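Local coordinates for protein AGR_C_4470p (Agrobacterium tumefaciens str. C58, PDB 2HQV) that is of unknown function but belongs to the ChuX/HutX haem-utilisation family, and so may take part in the handling or use of haem, at residues A[80-85]-A[176-181]; A[100-105]-A[118-123]. One frame throughout, in Å; residues are numbered along the deposited sequence.

Interaction 1: A[80-85]-A[176-181]; sequences RGWGEI and AKFEEL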
ATOM      1  N   ARG A  80      -3.767  19.730   4.765  1.00 30.48           N
ATOM      2  CA  ARG A  80      -4.847  19.934   3.807  1.00 31.79           C
ATOM      3  C   ARG A  80      -4.772  21.339   3.205  1.00 33.12           C
ATOM      4  O   ARG A  80      -5.348  21.602   2.154  1.00 31.98           O
ATOM      5  CB  ARG A  80      -6.211  19.732   4.478  1.00 33.63           C
ATOM      6  CG  ARG A  80      -6.503  18.288   4.866  1.00 37.48           C
ATOM      7  CD  ARG A  80      -7.941  18.129   5.314  1.00 42.15           C
ATOM      8  NE  ARG A  80      -8.846  18.638   4.292  1.00 45.87           N
ATOM      9  CZ  ARG A  80      -9.563  19.749   4.418  1.00 50.78           C
ATOM     10  NH1 ARG A  80      -9.492  20.471   5.533  1.00 50.87           N
ATOM     11  NH2 ARG A  80     -10.333  20.153   3.416  1.00 51.69           N
ATOM     12  N   GLY A  81      -4.056  22.238   3.872  1.00 34.67           N
ATOM     13  CA  GLY A  81      -3.933  23.592   3.361  1.00 36.01           C
ATOM     14  C   GLY A  81      -2.664  23.780   2.552  1.00 37.19           C
ATOM     15  O   GLY A  81      -2.396  24.875   2.062  1.00 37.29           O
ATOM     16  N   TRP A  82      -1.892  22.707   2.395  1.00 34.65           N
ATOM     17  CA  TRP A  82      -0.630  22.768   1.657  1.00 35.17           C
ATOM     18  C   TRP A  82      -0.775  22.707   0.142  1.00 35.15           C
ATOM     19  O   TRP A  82       0.201  22.894  -0.580  1.00 34.26           O
ATOM     20  CB  TRP A  82       0.299  21.633   2.096  1.00 31.97           C
ATOM     21  CG  TRP A  82       0.834  21.727   3.501  1.00 31.59           C
ATOM     22  CD1 TRP A  82       0.464  22.615   4.477  1.00 30.58           C
ATOM     23  CD2 TRP A  82       1.821  20.871   4.093  1.00 29.98           C
ATOM     24  NE1 TRP A  82       1.162  22.361   5.635  1.00 29.31           N
ATOM     25  CE2 TRP A  82       2.001  21.298   5.429  1.00 31.71           C
ATOM     26  CE3 TRP A  82       2.570  19.783   3.622  1.00 31.19           C
ATOM     27  CZ2 TRP A  82       2.903  20.671   6.304  1.00 32.27           C
ATOM     28  CZ3 TRP A  82       3.470  19.155   4.495  1.00 29.65           C
ATOM     29  CH2 TRP A  82       3.627  19.607   5.822  1.00 30.76           C
ATOM     30  N   GLY A  83      -1.981  22.448  -0.345  1.00 36.77           N
ATOM     31  CA  GLY A  83      -2.177  22.361  -1.778  1.00 36.86           C
ATOM     32  C   GLY A  83      -1.957  20.938  -2.254  1.00 37.67           C
ATOM     33  O   GLY A  83      -2.153  19.992  -1.493  1.00 38.53           O
ATOM     34  N   GLU A  84      -1.540  20.774  -3.503  1.00 38.47           N
ATOM     35  CA  GLU A  84      -1.315  19.437  -4.042  1.00 38.84           C
ATOM     36  C   GLU A  84       0.004  18.834  -3.566  1.00 35.61           C
ATOM     37  O   GLU A  84       1.078  19.327  -3.892  1.00 36.61           O
ATOM     38  CB  GLU A  84      -1.339  19.465  -5.575  1.00 40.43           C
ATOM     39  CG  GLU A  84      -1.251  18.082  -6.214  1.00 45.28           C
ATOM     40  CD  GLU A  84      -1.129  18.136  -7.730  1.00 49.26           C
ATOM     41  OE1 GLU A  84      -1.046  17.063  -8.363  1.00 51.85           O
ATOM     42  OE2 GLU A  84      -1.116  19.251  -8.288  1.00 52.03           O
ATOM     43  N   ILE A  85      -0.088  17.766  -2.786  1.00 32.20           N
ATOM     44  CA  ILE A  85       1.096  17.086  -2.279  1.00 31.87           C
ATOM     45  C   ILE A  85       1.234  15.736  -2.986  1.00 29.67           C
ATOM     46  O   ILE A  85       0.519  15.455  -3.945  1.00 27.67           O
ATOM     47  CB  ILE A  85       1.003  16.880  -0.732  1.00 31.34           C
ATOM     48  CG1 ILE A  85      -0.342  16.252  -0.336  1.00 32.16           C
ATOM     49  CG2 ILE A  85       1.147  18.220  -0.032  1.00 30.88           C
ATOM     50  CD1 ILE A  85      -0.540  14.792  -0.762  1.00 32.46           C
ATOM     51  N   ALA A 176       7.760  26.031   2.715  1.00 30.53           N
ATOM     52  CA  ALA A 176       7.737  26.924   3.872  1.00 30.79           C
ATOM     53  C   ALA A 176       6.792  26.410   4.967  1.00 31.27           C
ATOM     54  O   ALA A 176       7.125  26.452   6.155  1.00 29.31           O
ATOM     55  CB  ALA A 176       7.325  28.337   3.440  1.00 33.24           C
ATOM     56  N   LYS A 177       5.617  25.924   4.568  1.00 28.98           N
ATOM     57  CA  LYS A 177       4.645  25.403   5.531  1.00 29.91           C
ATOM     58  C   LYS A 177       5.167  24.132   6.197  1.00 28.26           C
ATOM     59  O   LYS A 177       4.948  23.905   7.386  1.00 24.94           O
ATOM     60  CB  LYS A 177       3.306  25.114   4.839  1.00 31.94           C
ATOM     61  CG  LYS A 177       2.668  26.356   4.214  1.00 33.75           C
ATOM     62  CD  LYS A 177       1.349  26.035   3.540  1.00 37.15           C
ATOM     63  CE  LYS A 177       0.722  27.283   2.925  1.00 40.41           C
ATOM     64  NZ  LYS A 177      -0.589  26.972   2.288  1.00 42.64           N
ATOM     65  N   PHE A 178       5.851  23.298   5.422  1.00 26.46           N
ATOM     66  CA  PHE A 178       6.425  22.066   5.960  1.00 27.68           C
ATOM     67  C   PHE A 178       7.463  22.430   7.034  1.00 28.66           C
ATOM     68  O   PHE A 178       7.398  21.957   8.174  1.00 29.08           O
ATOM     69  CB  PHE A 178       7.113  21.268   4.843  1.00 28.24           C
ATOM     70  CG  PHE A 178       8.006  20.165   5.351  1.00 29.15           C
ATOM     71  CD1 PHE A 178       7.494  18.902   5.628  1.00 29.29           C
ATOM     72  CD2 PHE A 178       9.355  20.405   5.596  1.00 28.40           C
ATOM     73  CE1 PHE A 178       8.310  17.891   6.144  1.00 29.59           C
ATOM     74  CE2 PHE A 178      10.180  19.397   6.115  1.00 30.52           C
ATOM     75  CZ  PHE A 178       9.650  18.137   6.388  1.00 28.54           C
ATOM     76  N   GLU A 179       8.419  23.272   6.657  1.00 29.00           N
ATOM     77  CA  GLU A 179       9.475  23.694   7.577  1.00 29.34           C
ATOM     78  C   GLU A 179       8.892  24.310   8.848  1.00 31.55           C
ATOM     79  O   GLU A 179       9.333  24.015   9.956  1.00 31.20           O
ATOM     80  CB  GLU A 179      10.385  24.703   6.884  1.00 28.21           C
ATOM     81  CG  GLU A 179      10.957  24.204   5.561  1.00 31.25           C
ATOM     82  CD  GLU A 179      11.922  25.191   4.939  1.00 31.71           C
ATOM     83  OE1 GLU A 179      11.621  26.403   4.966  1.00 31.45           O
ATOM     84  OE2 GLU A 179      12.974  24.757   4.417  1.00 31.14           O
ATOM     85  N   GLU A 180       7.892  25.166   8.664  1.00 33.01           N
ATOM     86  CA  GLU A 180       7.206  25.844   9.755  1.00 37.64           C
ATOM     87  C   GLU A 180       6.628  24.818  10.735  1.00 35.22           C
ATOM     88  O   GLU A 180       6.887  24.867  11.935  1.00 35.13           O
ATOM     89  CB  GLU A 180       6.085  26.696   9.160  1.00 43.63           C
ATOM     90  CG  GLU A 180       5.355  27.609  10.119  1.00 51.59           C
ATOM     91  CD  GLU A 180       4.083  28.168   9.491  1.00 56.04           C
ATOM     92  OE1 GLU A 180       4.133  28.579   8.310  1.00 57.55           O
ATOM     93  OE2 GLU A 180       3.036  28.198  10.175  1.00 57.85           O
ATOM     94  N   LEU A 181       5.837  23.887  10.217  1.00 31.63           N
ATOM     95  CA  LEU A 181       5.232  22.860  11.057  1.00 30.29           C
ATOM     96  C   LEU A 181       6.298  21.977  11.721  1.00 30.04           C
ATOM     97  O   LEU A 181       6.243  21.727  12.934  1.00 25.75           O
ATOM     98  CB  LEU A 181       4.275  22.005  10.225  1.00 28.50           C
ATOM     99  CG  LEU A 181       3.476  20.942  10.976  1.00 27.90           C
ATOM    100  CD1 LEU A 181       2.637  21.603  12.079  1.00 29.96           C
ATOM    101  CD2 LEU A 181       2.594  20.200   9.999  1.00 30.11           C
TER

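Interaction 2: A[100-105]-A[118-123]; sequences GHLPEG and SPIGGH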
ATOM      1  N   GLY A 100      -2.191  15.002  -5.282  1.00 30.55           N
ATOM      2  CA  GLY A 100      -3.521  15.519  -5.013  1.00 30.35           C
ATOM      3  C   GLY A 100      -3.605  16.268  -3.703  1.00 31.33           C
ATOM      4  O   GLY A 100      -2.663  16.251  -2.918  1.00 29.15           O
ATOM      5  N   HIS A 101      -4.723  16.956  -3.488  1.00 32.10           N
ATOM      6  CA  HIS A 101      -4.942  17.681  -2.245  1.00 33.68           C
ATOM      7  C   HIS A 101      -5.444  16.654  -1.241  1.00 33.24           C
ATOM      8  O   HIS A 101      -6.119  15.700  -1.614  1.00 32.25           O
ATOM      9  CB  HIS A 101      -6.017  18.763  -2.416  1.00 37.76           C
ATOM     10  CG  HIS A 101      -5.569  19.951  -3.208  1.00 43.39           C
ATOM     11  ND1 HIS A 101      -5.334  19.901  -4.566  1.00 45.46           N
ATOM     12  CD2 HIS A 101      -5.303  21.226  -2.828  1.00 44.90           C
ATOM     13  CE1 HIS A 101      -4.942  21.091  -4.987  1.00 46.49           C
ATOM     14  NE2 HIS A 101      -4.916  21.911  -3.952  1.00 45.61           N
ATOM     15  N   LEU A 102      -5.102  16.825   0.027  1.00 31.27           N
ATOM     16  CA  LEU A 102      -5.591  15.897   1.039  1.00 32.48           C
ATOM     17  C   LEU A 102      -7.028  16.271   1.385  1.00 33.80           C
ATOM     18  O   LEU A 102      -7.311  17.421   1.732  1.00 28.95           O
ATOM     19  CB  LEU A 102      -4.716  15.958   2.288  1.00 30.94           C
ATOM     20  CG  LEU A 102      -3.320  15.366   2.123  1.00 32.17           C
ATOM     21  CD1 LEU A 102      -2.585  15.375   3.457  1.00 32.07           C
ATOM     22  CD2 LEU A 102      -3.451  13.950   1.593  1.00 33.04           C
ATOM     23  N   PRO A 103      -7.964  15.308   1.286  1.00 34.62           N
ATOM     24  CA  PRO A 103      -9.367  15.591   1.600  1.00 34.91           C
ATOM     25  C   PRO A 103      -9.674  15.509   3.086  1.00 35.39           C
ATOM     26  O   PRO A 103      -8.857  15.040   3.879  1.00 33.23           O
ATOM     27  CB  PRO A 103     -10.110  14.518   0.817  1.00 35.55           C
ATOM     28  CG  PRO A 103      -9.219  13.340   0.998  1.00 36.41           C
ATOM     29  CD  PRO A 103      -7.813  13.927   0.789  1.00 37.46           C
ATOM     30  N   GLU A 104     -10.865  15.965   3.455  1.00 34.71           N
ATOM     31  CA  GLU A 104     -11.301  15.927   4.840  1.00 36.97           C
ATOM     32  C   GLU A 104     -11.588  14.476   5.183  1.00 36.72           C
ATOM     33  O   GLU A 104     -11.931  13.679   4.306  1.00 36.69           O
ATOM     34  CB  GLU A 104     -12.579  16.746   5.022  1.00 39.44           C
ATOM     35  CG  GLU A 104     -12.510  18.149   4.443  1.00 45.42           C
ATOM     36  CD  GLU A 104     -13.811  18.914   4.621  1.00 48.06           C
ATOM     37  OE1 GLU A 104     -14.877  18.379   4.249  1.00 50.19           O
ATOM     38  OE2 GLU A 104     -13.763  20.050   5.131  1.00 50.91           O
ATOM     39  N   GLY A 105     -11.444  14.133   6.455  1.00 35.37           N
ATOM     40  CA  GLY A 105     -11.702  12.770   6.867  1.00 35.81           C
ATOM     41  C   GLY A 105     -12.662  12.699   8.039  1.00 35.95           C
ATOM     42  O   GLY A 105     -12.770  13.638   8.821  1.00 35.10           O
ATOM     43  N   SER A 118     -10.646  14.736  -4.643  1.00 44.87           N
ATOM     44  CA  SER A 118      -9.241  14.399  -4.828  1.00 40.25           C
ATOM     45  C   SER A 118      -9.102  12.926  -5.150  1.00 36.53           C
ATOM     46  O   SER A 118      -9.889  12.104  -4.680  1.00 35.75           O
ATOM     47  CB  SER A 118      -8.447  14.701  -3.555  1.00 40.38           C
ATOM     48  OG  SER A 118      -7.134  14.166  -3.628  1.00 37.93           O
ATOM     49  N   PRO A 119      -8.106  12.572  -5.974  1.00 33.06           N
ATOM     50  CA  PRO A 119      -7.922  11.159  -6.310  1.00 33.25           C
ATOM     51  C   PRO A 119      -7.390  10.376  -5.109  1.00 30.36           C
ATOM     52  O   PRO A 119      -7.384   9.149  -5.116  1.00 30.51           O
ATOM     53  CB  PRO A 119      -6.926  11.206  -7.464  1.00 30.97           C
ATOM     54  CG  PRO A 119      -6.114  12.432  -7.163  1.00 33.41           C
ATOM     55  CD  PRO A 119      -7.184  13.423  -6.744  1.00 33.06           C
ATOM     56  N   ILE A 120      -6.942  11.093  -4.085  1.00 28.93           N
ATOM     57  CA  ILE A 120      -6.431  10.455  -2.872  1.00 28.35           C
ATOM     58  C   ILE A 120      -7.630  10.143  -1.988  1.00 28.91           C
ATOM     59  O   ILE A 120      -8.246  11.048  -1.435  1.00 29.25           O
ATOM     60  CB  ILE A 120      -5.475  11.388  -2.090  1.00 28.80           C
ATOM     61  CG1 ILE A 120      -4.223  11.666  -2.918  1.00 28.42           C
ATOM     62  CG2 ILE A 120      -5.093  10.747  -0.741  1.00 29.99           C
ATOM     63  CD1 ILE A 120      -3.275  12.662  -2.271  1.00 28.61           C
ATOM     64  N   GLY A 121      -7.966   8.866  -1.864  1.00 28.35           N
ATOM     65  CA  GLY A 121      -9.091   8.482  -1.034  1.00 30.39           C
ATOM     66  C   GLY A 121      -8.900   7.113  -0.411  1.00 31.39           C
ATOM     67  O   GLY A 121      -7.948   6.397  -0.726  1.00 30.38           O
ATOM     68  N   GLY A 122      -9.810   6.743   0.478  1.00 32.52           N
ATOM     69  CA  GLY A 122      -9.701   5.451   1.120  1.00 30.92           C
ATOM     70  C   GLY A 122      -9.863   5.482   2.620  1.00 31.92           C
ATOM     71  O   GLY A 122     -10.686   6.232   3.156  1.00 27.72           O
ATOM     72  N   HIS A 123      -9.047   4.680   3.302  1.00 30.52           N
ATOM     73  CA  HIS A 123      -9.145   4.556   4.751  1.00 31.07           C
ATOM     74  C   HIS A 123      -7.802   4.384   5.431  1.00 30.25           C
ATOM     75  O   HIS A 123      -7.023   3.502   5.065  1.00 26.96           O
ATOM     76  CB  HIS A 123     -10.014   3.347   5.077  1.00 33.42           C
ATOM     77  CG  HIS A 123     -11.259   3.272   4.257  1.00 34.90           C
ATOM     78  ND1 HIS A 123     -12.420   3.928   4.605  1.00 38.41           N
ATOM     79  CD2 HIS A 123     -11.506   2.672   3.067  1.00 36.66           C
ATOM     80  CE1 HIS A 123     -13.328   3.738   3.663  1.00 39.68           C
ATOM     81  NE2 HIS A 123     -12.797   2.980   2.719  1.00 38.26           N
TER

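Interaction 1: A[80-85]-A[176-181]
Lys-177 of helix 172-185 leans over the indole of Trp-82, which sits in the loop between helix 72-79 and strand 85-90. Lys-177 CB lies over the five-membered ring of Trp-82, 3.9 Å from its centroid and 27° off the normal, a CH-pi contact. CG stands anti to the carbonyl carbon (chi1 -61°), and from there the chain runs extended, sliding past the tryptophan in the opposite direction. CD passes 3.7 Å from Trp-82 CD1, and CE carries the chain on toward the backbone of Gly-81. At the tip, Lys-177 NZ donates to Gly-81 O over 2.8 Å, reaching the oxygen from above the carbonyl plane, 35° out of it. Lysine suits this exposed position because its methylenes can lie on an aromatic face while the ammonium reaches past the ring to a loop carbonyl.

Trp-82 is buried, its indole laid from the loop against one side of the helix. The loop joins helix 72-79 to the large antiparallel sheet of six strands, and helix 172-185 packs on that same sheet, with Trp-82 and Phe-178 both resting on Val-147 of strand 142-151. A large flat indole can span loop, helix and sheet at once, and Phe-178 and Leu-181 offer apolar groups to its benzo end. There Trp-82 CZ2 meets Leu-181 CD2 at 3.7 Å, the two side chains crossing at about a right angle. Trp-82 CH2 comes 3.7 Å from Phe-178 CA and lies at the edge of the phenyl ring, 3.9 Å from Phe-178 CD1, while that ring also packs on Cys-145 and Phe-134 of the sheet. Gln-174, one turn before Phe-178, grips the loop from the same helix, its NE2 bonding to the carbonyl oxygens of Trp-82 and Glu-84.

Interaction 2: A[100-105]-A[118-123]
Ser-118 OG donates a hydrogen bond to His-101 O at 2.7 Å, lying in the plane of that carbonyl with a C=O...O angle of 150°. The same hydroxyl accepts from Ile-120 N at 3.1 Å, closing an ST turn, so one small side chain both shapes its own loop and ties it to the neighbouring one. Serine fits because OG, held anti to its backbone N (chi1 170°), can donate across the contact while accepting from the peptide two residues on.

Beside this polar link, Ile-120 sends its CB toward 100-105, and its CD1 lies 3.7 Å from Gly-100 O. Branching lets Ile-120 reach Leu-102 CD2 with CD1, at 4.1 Å, while CG2 lies near Pro-103 CD. Pro-103 CG also comes 3.5 Å from Ile-120 O. Gly-100 suits its place for two reasons: a side chain would run into Ser-118 OG, and the backbone conformation would press a CB on the preceding carbonyl oxygen.

In the next shell, Ile-85 and Val-98 of the large sheet pack on Ile-120, and Trp-76 and Met-79 of helix 72-79 pack on Leu-102, an interior that suits apolar residues. Trp-76 NE1 also bonds to Pro-103 O. Segment 100-105 carries the chain from the six-stranded sheet to the three-stranded one, and 118-123 is a loop of the latter. Farther along, Gly-121 and His-123 pair antiparallel with a strand of the second subunit, and Pro-119 packs on Pro-119 of that subunit.

A single hydroxyl, acting as donor and acceptor, thus gives the carbonyl of His-101 and the N-H of buried Ile-120 each a partner.

In the fold
Interactions 1 and 2 have centres about 15 Å apart and meet through 80-85 and 100-105, which run side by side at the edge of the six-stranded sheet. Ile-85 N lies 3.0 Å from Gly-100 O, a probable hydrogen bond joining neighbouring strands 85-90 and 94-100, and Arg-80 NE approaches Leu-102 O at 3.2 Å, a weak hydrogen bond. Segments 100-105 and 118-123 both fall, in sequence, between the two segments of interaction 1. Interaction 1 fixes a loop to the C-terminal helix, whereas interaction 2 leads toward the small sheet and the second subunit. All four segments belong to the ChuX/HutX homology region; a role in haem binding remains unestablished for either contact.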